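Local coordinates for B-agarase (Agarivorans gilvus, PDB 5Z6P), which is a glycoside hydrolase of family 50 with agarase activity, which probably cleaves the beta-galactosidic linkages of agarose, at residues Phe53-Ala58 with Lys72-Thr77; Ile67-Lys72 with Leu190-Ser195. One frame throughout, in Å; residues are numbered along the deposited sequence.

Contact 1: Phe53-Ala58 with Lys72-Thr77; sequences FSNVEA and KKHFYT
The side-chain amide of N55 lies almost flat on the imidazole of H74, the two planes only 14° apart, with OD1 3.6 Å above the ring plane and over its centre. This amide-on-ring stack is the closely fitted part of the contact, and the nearest carbon pair, N55 CG to H74 CG at 3.4 Å, is at van der Waals distance. With chi1 at -57°, N55 has its CG anti to the carbonyl carbon, which carries the amide across to the other segment. The same amide uses its nitrogen: N55 ND2 donates to Y76 O over 2.9 Å, with an N-H...O angle of 159°. Y76 O lies almost in the amide plane, so stack and hydrogen bond together fix how the amide is turned. Next to this amide, the T77 methyl CG2 packs 3.5 Å from the backbone oxygen N55 O, and T77 CA makes a CA-H...O contact with S54 O at 3.4 Å. The fit is looser around S54 and Y76, whose side chains do not meet. There a water bridges the gap, donating to Y76 O at 2.7 Å and bonded to S54 OG, while the Y76 ring leads away from 53-58. N55 has a positive phi and interrupts the run between strands 51-54 and 56-61. In this agarase CBM-like domain, strand 51-54 pairs antiparallel with 76-81, whereas 56-61 pairs antiparallel with 64-69. T77 is buried near the start of strand 76-81, its OG1 hydrogen-bonded to I192 O of strand 185-193 and its side chain against A69 of strand 64-69.

Contact 2: Ile67-Lys72 with Leu190-Ser195; sequences IKALSK and LSIHGS
I192 has CG2 anti to its own backbone nitrogen and, with chi1 at -66°, CG1 anti to the carbonyl carbon; its two branches thereby reach different residues of 67-72. CD1, at the end of the longer branch, meets A69 CB at 3.9 Å, while CG2 approaches S71 OG at 4.0 Å. In S71 the hydroxyl stands between backbone N and carbonyl carbon (chi1 43°), on the side where S195 CB comes within 3.8 Å of S71 OG. That hydroxyl is hydrogen-bonded to L197 O, and S195 OG has H199 and E647 among its partners, so both polar ends are satisfied although buried. No direct hydrogen bond joins the segments: strands 64-69 and 185-193, in the domain resembling an agarase carbohydrate-binding module, face each other through side chains, each pairing antiparallel with other strands (56-61 and 199-210 for the first, 76-81 and 109-117 for the second). Past the strand ends, water takes over. One molecule donates to S71 O and accepts from S195 N, at 2.7 and 2.8 Å; a second donates to both K72 O and S195 O. S71 O also receives a hydrogen bond from NE2 of H650, a residue much later in the chain.

In the fold
Contacts 1 and 2 have centres about 5 Å apart, and both lie in the agarase CBM-like domain. Along the chain the segments interleave: 53-58, 67-72, 72-77, 190-195, with K72 common to both contacts. Strands 56-61, 64-69 and 76-81 succeed one another in sequence, whereas 185-193 returns much later to pair antiparallel with 76-81. E57 O and K68 N, 2.9 Å apart, probably form a hydrogen bond between the first segments of the two contacts. Contact 1 is a surface contact, whereas contact 2 is buried, with H650 and E647, much later in the chain, bonded to its serines; the CBM-like domain thus meets a later part of the protein here.

Contact 1: Phe53-Ala58 with Lys72-Thr77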
loop_
_atom_site.group_PDB
_atom_site.type_symbol
_atom_site.label_atom_id
_atom_site.label_comp_id
_atom_site.label_asym_id
_atom_site.label_seq_id
_atom_site.Cartn_x
_atom_site.Cartn_y
_atom_site.Cartn_z
ATOM N N PHE A 53 4.450 21.387 -19.737
ATOM C CA PHE A 53 4.290 19.946 -19.848
ATOM C C PHE A 53 5.615 19.226 -19.709
ATOM O O PHE A 53 6.660 19.784 -20.003
ATOM C CB PHE A 53 3.641 19.587 -21.192
ATOM C CG PHE A 53 2.303 20.253 -21.411
ATOM C CD1 PHE A 53 2.221 21.524 -21.952
ATOM C CD2 PHE A 53 1.136 19.614 -21.050
ATOM C CE1 PHE A 53 0.998 22.130 -22.130
ATOM C CE2 PHE A 53 -0.090 20.213 -21.237
ATOM C CZ PHE A 53 -0.160 21.474 -21.769
ATOM N N SER A 54 5.548 17.992 -19.235
ATOM C CA SER A 54 6.693 17.104 -19.190
ATOM C C SER A 54 6.268 15.679 -19.537
ATOM O O SER A 54 5.479 15.060 -18.808
ATOM C CB SER A 54 7.348 17.137 -17.817
ATOM O OG SER A 54 8.196 16.021 -17.653
ATOM N N ASN A 55 6.810 15.172 -20.642
ATOM C CA ASN A 55 6.473 13.850 -21.181
ATOM C C ASN A 55 4.979 13.776 -21.504
ATOM O O ASN A 55 4.349 12.728 -21.413
ATOM C CB ASN A 55 6.888 12.737 -20.220
ATOM C CG ASN A 55 8.371 12.775 -19.897
ATOM O OD1 ASN A 55 9.180 13.225 -20.706
ATOM N ND2 ASN A 55 8.730 12.315 -18.707
ATOM N N VAL A 56 4.451 14.927 -21.900
ATOM C CA VAL A 56 3.084 15.081 -22.364
ATOM C C VAL A 56 3.067 15.882 -23.652
ATOM O O VAL A 56 3.554 17.014 -23.679
ATOM C CB VAL A 56 2.198 15.812 -21.329
ATOM C CG1 VAL A 56 0.818 16.060 -21.910
ATOM C CG2 VAL A 56 2.109 15.010 -20.056
ATOM N N GLU A 57 2.499 15.294 -24.704
ATOM C CA GLU A 57 2.219 16.007 -25.951
ATOM C C GLU A 57 0.877 16.734 -25.889
ATOM O O GLU A 57 -0.157 16.123 -25.649
ATOM C CB GLU A 57 2.231 15.034 -27.122
ATOM C CG GLU A 57 3.551 14.351 -27.306
ATOM C CD GLU A 57 3.546 13.354 -28.450
ATOM O OE1 GLU A 57 2.482 13.145 -29.065
ATOM O OE2 GLU A 57 4.618 12.779 -28.724
ATOM N N ALA A 58 0.899 18.037 -26.130
ATOM C CA ALA A 58 -0.278 18.881 -25.937
ATOM C C ALA A 58 -0.658 19.665 -27.185
ATOM O O ALA A 58 0.185 20.269 -27.838
ATOM C CB ALA A 58 -0.040 19.845 -24.788
ATOM N N LYS A 72 3.761 5.142 -20.813
ATOM C CA LYS A 72 4.313 3.809 -20.998
ATOM C C LYS A 72 5.843 3.871 -20.970
ATOM O O LYS A 72 6.498 3.071 -20.306
ATOM C CB LYS A 72 3.842 3.169 -22.296
ATOM C CG LYS A 72 4.418 1.775 -22.487
ATOM C CD LYS A 72 3.836 1.055 -23.684
ATOM C CE LYS A 72 4.539 -0.280 -23.894
ATOM N NZ LYS A 72 3.783 -1.147 -24.833
ATOM N N LYS A 73 6.412 4.828 -21.689
ATOM C CA LYS A 73 7.868 4.984 -21.697
ATOM C C LYS A 73 8.368 5.640 -20.415
ATOM O O LYS A 73 9.288 5.143 -19.775
ATOM C CB LYS A 73 8.321 5.806 -22.897
ATOM C CG LYS A 73 9.829 5.965 -22.977
ATOM C CD LYS A 73 10.233 6.827 -24.158
ATOM C CE LYS A 73 11.737 7.122 -24.143
ATOM N NZ LYS A 73 12.113 8.203 -25.092
ATOM N N HIS A 74 7.730 6.748 -20.052
ATOM C CA HIS A 74 8.186 7.605 -18.964
ATOM C C HIS A 74 7.415 7.375 -17.675
ATOM O O HIS A 74 6.194 7.358 -17.685
ATOM C CB HIS A 74 8.062 9.074 -19.364
ATOM C CG HIS A 74 8.888 9.445 -20.549
ATOM N ND1 HIS A 74 10.243 9.688 -20.466
ATOM C CD2 HIS A 74 8.558 9.604 -21.852
ATOM C CE1 HIS A 74 10.708 9.984 -21.664
ATOM N NE2 HIS A 74 9.706 9.939 -22.525
ATOM N N PHE A 75 8.122 7.214 -16.565
ATOM C CA PHE A 75 7.445 6.986 -15.297
ATOM C C PHE A 75 6.624 8.192 -14.853
ATOM O O PHE A 75 5.494 8.023 -14.457
ATOM C CB PHE A 75 8.429 6.604 -14.187
ATOM C CG PHE A 75 7.751 6.154 -12.928
ATOM C CD1 PHE A 75 7.390 4.840 -12.761
ATOM C CD2 PHE A 75 7.445 7.059 -11.931
ATOM C CE1 PHE A 75 6.754 4.416 -11.598
ATOM C CE2 PHE A 75 6.805 6.653 -10.774
ATOM C CZ PHE A 75 6.452 5.328 -10.609
ATOM N N TYR A 76 7.180 9.395 -14.918
ATOM C CA TYR A 76 6.430 10.605 -14.560
ATOM C C TYR A 76 5.988 11.440 -15.759
ATOM O O TYR A 76 6.810 11.886 -16.539
ATOM C CB TYR A 76 7.252 11.505 -13.635
ATOM C CG TYR A 76 7.575 10.881 -12.306
ATOM C CD1 TYR A 76 6.597 10.750 -11.331
ATOM C CD2 TYR A 76 8.861 10.424 -12.022
ATOM C CE1 TYR A 76 6.881 10.183 -10.105
ATOM C CE2 TYR A 76 9.157 9.850 -10.793
ATOM C CZ TYR A 76 8.157 9.732 -9.841
ATOM O OH TYR A 76 8.423 9.159 -8.617
ATOM N N THR A 77 4.688 11.663 -15.889
ATOM C CA THR A 77 4.177 12.629 -16.857
ATOM C C THR A 77 3.317 13.644 -16.138
ATOM O O THR A 77 2.578 13.293 -15.224
ATOM C CB THR A 77 3.364 11.966 -17.983
ATOM O OG1 THR A 77 2.081 11.541 -17.500
ATOM C CG2 THR A 77 4.101 10.796 -18.535
HETATM O O HOH W 1 8.147 14.072 -15.549
#

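Contact 2: Ile67-Lys72 with Leu190-Ser195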
loop_
_atom_site.group_PDB
_atom_site.type_symbol
_atom_site.label_atom_id
_atom_site.label_comp_id
_atom_site.label_asym_id
_atom_site.label_seq_id
_atom_site.Cartn_x
_atom_site.Cartn_y
_atom_site.Cartn_z
ATOM N N ILE A 67 -4.293 16.063 -24.610
ATOM C CA ILE A 67 -3.006 15.629 -24.086
ATOM C C ILE A 67 -2.797 14.143 -24.308
ATOM O O ILE A 67 -3.705 13.338 -24.103
ATOM C CB ILE A 67 -2.834 15.940 -22.566
ATOM C CG1 ILE A 67 -4.001 15.394 -21.751
ATOM C CG2 ILE A 67 -2.677 17.434 -22.317
ATOM C CD1 ILE A 67 -3.743 15.406 -20.261
ATOM N N LYS A 68 -1.603 13.805 -24.781
ATOM C CA LYS A 68 -1.136 12.435 -24.825
ATOM C C LYS A 68 -0.007 12.275 -23.813
ATOM O O LYS A 68 1.082 12.805 -24.002
ATOM C CB LYS A 68 -0.653 12.048 -26.225
ATOM C CG LYS A 68 -0.154 10.623 -26.304
ATOM C CD LYS A 68 0.353 10.233 -27.697
ATOM C CE LYS A 68 0.968 8.830 -27.663
ATOM N NZ LYS A 68 1.391 8.346 -29.002
ATOM N N ALA A 69 -0.281 11.564 -22.727
ATOM C CA ALA A 69 0.738 11.313 -21.729
ATOM C C ALA A 69 1.567 10.120 -22.165
ATOM O O ALA A 69 1.028 9.056 -22.446
ATOM C CB ALA A 69 0.110 11.076 -20.346
ATOM N N LEU A 70 2.879 10.312 -22.232
ATOM C CA LEU A 70 3.781 9.264 -22.676
ATOM C C LEU A 70 4.247 8.436 -21.490
ATOM O O LEU A 70 5.442 8.329 -21.219
ATOM C CB LEU A 70 4.983 9.867 -23.402
ATOM C CG LEU A 70 4.742 10.981 -24.419
ATOM C CD1 LEU A 70 6.052 11.320 -25.142
ATOM C CD2 LEU A 70 3.640 10.615 -25.416
ATOM N N SER A 71 3.293 7.836 -20.793
ATOM C CA SER A 71 3.560 7.205 -19.513
ATOM C C SER A 71 4.015 5.765 -19.668
ATOM O O SER A 71 4.602 5.210 -18.755
ATOM C CB SER A 71 2.317 7.282 -18.618
ATOM O OG SER A 71 1.137 6.985 -19.362
ATOM N N LYS A 72 3.761 5.142 -20.813
ATOM C CA LYS A 72 4.313 3.809 -20.998
ATOM C C LYS A 72 5.843 3.871 -20.970
ATOM O O LYS A 72 6.498 3.071 -20.306
ATOM C CB LYS A 72 3.842 3.169 -22.296
ATOM C CG LYS A 72 4.418 1.775 -22.487
ATOM C CD LYS A 72 3.836 1.055 -23.684
ATOM C CE LYS A 72 4.539 -0.280 -23.894
ATOM N NZ LYS A 72 3.783 -1.147 -24.833
ATOM N N LEU A 190 -1.077 18.214 -12.780
ATOM C CA LEU A 190 -1.853 17.067 -13.241
ATOM C C LEU A 190 -0.885 15.940 -13.622
ATOM O O LEU A 190 -0.215 16.015 -14.637
ATOM C CB LEU A 190 -2.739 17.438 -14.431
ATOM C CG LEU A 190 -3.463 18.794 -14.448
ATOM C CD1 LEU A 190 -4.372 18.917 -15.652
ATOM C CD2 LEU A 190 -4.247 19.080 -13.178
ATOM N N SER A 191 -0.825 14.903 -12.799
ATOM C CA SER A 191 0.198 13.874 -12.906
ATOM C C SER A 191 -0.405 12.535 -13.299
ATOM O O SER A 191 -1.421 12.093 -12.746
ATOM C CB SER A 191 0.962 13.743 -11.570
ATOM O OG SER A 191 1.659 12.510 -11.468
ATOM N N ILE A 192 0.215 11.913 -14.285
ATOM C CA ILE A 192 -0.104 10.560 -14.676
ATOM C C ILE A 192 1.200 9.793 -14.576
ATOM O O ILE A 192 2.161 10.093 -15.298
ATOM C CB ILE A 192 -0.706 10.503 -16.098
ATOM C CG1 ILE A 192 -2.068 11.193 -16.118
ATOM C CG2 ILE A 192 -0.843 9.076 -16.581
ATOM C CD1 ILE A 192 -2.568 11.486 -17.515
ATOM N N HIS A 193 1.264 8.842 -13.653
ATOM C CA HIS A 193 2.525 8.159 -13.413
ATOM C C HIS A 193 2.338 6.706 -13.026
ATOM O O HIS A 193 1.244 6.280 -12.684
ATOM C CB HIS A 193 3.336 8.896 -12.338
ATOM C CG HIS A 193 2.877 8.633 -10.940
ATOM N ND1 HIS A 193 1.858 9.346 -10.348
ATOM C CD2 HIS A 193 3.299 7.739 -10.016
ATOM C CE1 HIS A 193 1.672 8.900 -9.117
ATOM N NE2 HIS A 193 2.538 7.928 -8.889
ATOM N N GLY A 194 3.423 5.947 -13.120
ATOM C CA GLY A 194 3.428 4.543 -12.774
ATOM C C GLY A 194 2.510 3.704 -13.648
ATOM O O GLY A 194 1.997 2.674 -13.220
ATOM N N SER A 195 2.292 4.144 -14.875
ATOM C CA SER A 195 1.335 3.471 -15.730
ATOM C C SER A 195 2.014 2.504 -16.698
ATOM O O SER A 195 3.177 2.681 -17.031
ATOM C CB SER A 195 0.520 4.492 -16.505
ATOM O OG SER A 195 -0.561 3.862 -17.148
HETATM O O HOH W 2 3.994 5.905 -16.171
HETATM O O HOH W 3 5.254 1.233 -18.620
#